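Local atomic coordinates of peptidase S8 and S53, subtilisin, kexin, sedolisin (Mycobacterium smegmatis, PDB entry 4KG7), a protein that is a subtilisin-like serine protease (mycosin MycP3) of the ESX-3 type VII secretion system, probably acting as an endopeptidase. Residues 22-27 / 140-145. Numbering follows the deposited sequence.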
ATOM      1  N   PRO A  22      10.374 -17.168  -5.955  1.00 11.17           N
ATOM      2  CA  PRO A  22       9.080 -17.841  -5.847  1.00 11.55           C
ATOM      3  C   PRO A  22       9.223 -19.232  -5.222  1.00 12.54           C
ATOM      4  O   PRO A  22      10.297 -19.814  -5.278  1.00 13.47           O
ATOM      5  CB  PRO A  22       8.649 -17.949  -7.310  1.00 11.70           C
ATOM      6  CG  PRO A  22       9.930 -18.107  -8.031  1.00 11.97           C
ATOM      7  CD  PRO A  22      10.841 -17.117  -7.350  1.00 11.49           C
ATOM      8  N   ALA A  23       8.127 -19.755  -4.681  1.00 12.94           N
ATOM      9  CA  ALA A  23       8.122 -21.077  -4.069  1.00 13.91           C
ATOM     10  C   ALA A  23       8.207 -22.171  -5.126  1.00 14.81           C
ATOM     11  O   ALA A  23       8.734 -23.255  -4.860  1.00 15.50           O
ATOM     12  CB  ALA A  23       6.889 -21.248  -3.202  1.00 13.85           C
ATOM     13  N   GLN A  24       7.666 -21.884  -6.316  1.00 15.35           N
ATOM     14  CA  GLN A  24       7.816 -22.745  -7.495  1.00 16.65           C
ATOM     15  C   GLN A  24       8.017 -21.881  -8.725  1.00 15.92           C
ATOM     16  O   GLN A  24       7.691 -20.688  -8.719  1.00 14.67           O
ATOM     17  CB  GLN A  24       6.622 -23.688  -7.693  1.00 18.54           C
ATOM     18  CG  GLN A  24       5.282 -23.025  -7.873  1.00 19.44           C
ATOM     19  CD  GLN A  24       4.141 -24.016  -8.110  1.00 21.87           C
ATOM     20  OE1 GLN A  24       4.302 -25.046  -8.767  1.00 24.83           O
ATOM     21  NE2 GLN A  24       2.971 -23.686  -7.572  1.00 23.45           N
ATOM     22  N   PRO A  25       8.596 -22.462  -9.770  1.00 16.08           N
ATOM     23  CA  PRO A  25       8.820 -21.684 -10.987  1.00 16.30           C
ATOM     24  C   PRO A  25       7.538 -21.080 -11.552  1.00 16.46           C
ATOM     25  O   PRO A  25       6.493 -21.721 -11.528  1.00 16.48           O
ATOM     26  CB  PRO A  25       9.439 -22.709 -11.926  1.00 16.91           C
ATOM     27  CG  PRO A  25      10.151 -23.664 -11.009  1.00 17.28           C
ATOM     28  CD  PRO A  25       9.192 -23.811  -9.866  1.00 16.97           C
ATOM     29  N   MET A  26       7.639 -19.839 -12.031  1.00 16.33           N
ATOM     30  CA  MET A  26       6.503 -19.078 -12.556  1.00 17.00           C
ATOM     31  C   MET A  26       6.713 -18.830 -14.040  1.00 18.39           C
ATOM     32  O   MET A  26       7.851 -18.826 -14.530  1.00 19.40           O
ATOM     33  CB  MET A  26       6.386 -17.738 -11.821  1.00 16.31           C
ATOM     34  CG  MET A  26       6.312 -17.877 -10.309  1.00 16.24           C
ATOM     35  SD  MET A  26       4.795 -18.689  -9.771  1.00 16.40           S
ATOM     36  CE  MET A  26       3.676 -17.290  -9.834  1.00 16.57           C
ATOM     37  N   MET A  27       5.614 -18.643 -14.757  1.00 19.93           N
ATOM     38  CA  MET A  27       5.669 -18.312 -16.183  1.00 21.53           C
ATOM     39  C   MET A  27       4.765 -17.126 -16.431  1.00 20.93           C
ATOM     40  O   MET A  27       3.748 -16.968 -15.776  1.00 20.06           O
ATOM     41  CB  MET A  27       5.286 -19.517 -17.076  1.00 24.46           C
ATOM     42  CG  MET A  27       3.802 -19.719 -17.357  1.00 26.36           C
ATOM     43  SD  MET A  27       3.435 -21.205 -18.342  1.00 31.71           S
ATOM     44  CE  MET A  27       3.484 -20.521 -20.004  1.00 31.29           C
ATOM     45  N   PHE A 140       1.617 -13.315 -14.088  1.00 15.05           N
ATOM     46  CA  PHE A 140       2.352 -14.574 -13.938  1.00 14.93           C
ATOM     47  C   PHE A 140       1.537 -15.594 -13.166  1.00 15.14           C
ATOM     48  O   PHE A 140       0.665 -15.258 -12.362  1.00 15.33           O
ATOM     49  CB  PHE A 140       3.676 -14.344 -13.206  1.00 14.30           C
ATOM     50  CG  PHE A 140       4.676 -13.588 -14.009  1.00 14.07           C
ATOM     51  CD1 PHE A 140       4.531 -12.226 -14.204  1.00 13.67           C
ATOM     52  CD2 PHE A 140       5.767 -14.236 -14.582  1.00 14.39           C
ATOM     53  CE1 PHE A 140       5.440 -11.514 -14.957  1.00 13.86           C
ATOM     54  CE2 PHE A 140       6.693 -13.507 -15.321  1.00 14.44           C
ATOM     55  CZ  PHE A 140       6.516 -12.155 -15.526  1.00 14.35           C
ATOM     56  N   ALA A 141       1.828 -16.850 -13.450  1.00 15.93           N
ATOM     57  CA  ALA A 141       1.234 -17.973 -12.748  1.00 16.34           C
ATOM     58  C   ALA A 141       2.276 -19.078 -12.664  1.00 16.52           C
ATOM     59  O   ALA A 141       3.262 -19.055 -13.389  1.00 16.46           O
ATOM     60  CB  ALA A 141       0.017 -18.463 -13.502  1.00 16.93           C
ATOM     61  N   PRO A 142       2.051 -20.066 -11.790  1.00 16.64           N
ATOM     62  CA  PRO A 142       2.942 -21.217 -11.757  1.00 17.14           C
ATOM     63  C   PRO A 142       3.100 -21.887 -13.118  1.00 17.92           C
ATOM     64  O   PRO A 142       2.127 -22.035 -13.871  1.00 17.89           O
ATOM     65  CB  PRO A 142       2.246 -22.155 -10.779  1.00 17.44           C
ATOM     66  CG  PRO A 142       1.513 -21.260  -9.863  1.00 17.08           C
ATOM     67  CD  PRO A 142       1.021 -20.142 -10.731  1.00 16.65           C
ATOM     68  N   ARG A 143       4.318 -22.300 -13.424  1.00 18.77           N
ATOM     69  CA  ARG A 143       4.600 -22.978 -14.672  1.00 20.64           C
ATOM     70  C   ARG A 143       3.808 -24.295 -14.736  1.00 21.23           C
ATOM     71  O   ARG A 143       3.234 -24.644 -15.781  1.00 21.54           O
ATOM     72  CB  ARG A 143       6.103 -23.237 -14.773  1.00 22.09           C
ATOM     73  CG  ARG A 143       6.600 -23.565 -16.160  1.00 24.10           C
ATOM     74  CD  ARG A 143       8.100 -23.803 -16.140  1.00 25.76           C
ATOM     75  NE  ARG A 143       8.415 -25.000 -15.362  1.00 28.17           N
ATOM     76  CZ  ARG A 143       9.573 -25.235 -14.739  1.00 29.14           C
ATOM     77  NH1 ARG A 143      10.575 -24.362 -14.804  1.00 29.57           N
ATOM     78  NH2 ARG A 143       9.725 -26.359 -14.050  1.00 29.86           N
ATOM     79  N   THR A 144       3.778 -25.023 -13.620  1.00 21.24           N
ATOM     80  CA  THR A 144       2.996 -26.260 -13.538  1.00 22.36           C
ATOM     81  C   THR A 144       1.524 -25.862 -13.354  1.00 22.64           C
ATOM     82  O   THR A 144       1.200 -25.161 -12.383  1.00 21.62           O
ATOM     83  CB  THR A 144       3.493 -27.153 -12.388  1.00 22.68           C
ATOM     84  OG1 THR A 144       4.858 -27.521 -12.642  1.00 23.15           O
ATOM     85  CG2 THR A 144       2.633 -28.422 -12.277  1.00 23.49           C
ATOM     86  N   PRO A 145       0.650 -26.236 -14.309  1.00 23.53           N
ATOM     87  CA  PRO A 145      -0.746 -25.772 -14.306  1.00 24.51           C
ATOM     88  C   PRO A 145      -1.611 -26.608 -13.371  1.00 26.02           C
ATOM     89  O   PRO A 145      -2.463 -27.374 -13.819  1.00 27.67           O
ATOM     90  CB  PRO A 145      -1.173 -25.942 -15.769  1.00 25.07           C
ATOM     91  CG  PRO A 145      -0.366 -27.085 -16.245  1.00 25.25           C
ATOM     92  CD  PRO A 145       0.952 -27.019 -15.527  1.00 24.39           C
TER
HETATM   93  O   HOH W   1       5.655 -24.404 -11.222  1.00 16.40           O
HETATM   94  O   HOH W   2       1.609 -25.695  -9.593  1.00 28.81           O
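Met26 hooks its thioether over the backbone between Ala141 and Pro142, SD standing 3.7 Å from Pro142 N and CE 3.6 Å from Ala141 C. The setting is a two-stranded antiparallel sheet at the surface of the subtilisin fold, separate from the parallel central sheet, in which the N-terminal part of the chain (strand 26-28) pairs with strand 140-142. It is a worked example of two strands far apart in sequence paired through backbone hydrogen bonds, with side chains packed around them. Met27 and Ala141 form the hydrogen-bonded pair: Met27 N donates to Ala141 O at 2.8 Å, and Ala141 N returns a bond to Met27 O. Met26 and Pro142 make the adjoining non-hydrogen-bonded pair, a position that suits a proline because no N-H is needed there toward the partner strand, and the next bond runs from Arg143 N to Pro25 O, almost straight at the hydrogen (177°) but with the donor tilted 30° from the carbonyl plane. Pro25 also lays CB over one face of the Arg143 guanidinium, displaced toward its rim, 3.5 Å from NH1. Where the strands end, Gln24 continues the contact: chi2 (178°) carries CD out to 3.8 Å from Pro142 CB, and NE2 lies 3.6 Å from the same atom. Its OE1 accepts from two waters, one that also donates to Pro25 O and accepts from Thr144 N, the other donating to Thr144 O. At the other end Phe140, the buried member of the group, packs against Ile92 and Glu93, while its ring meets the Met27 carbonyl obliquely, CD2 resting 3.6 Å from Met27 C.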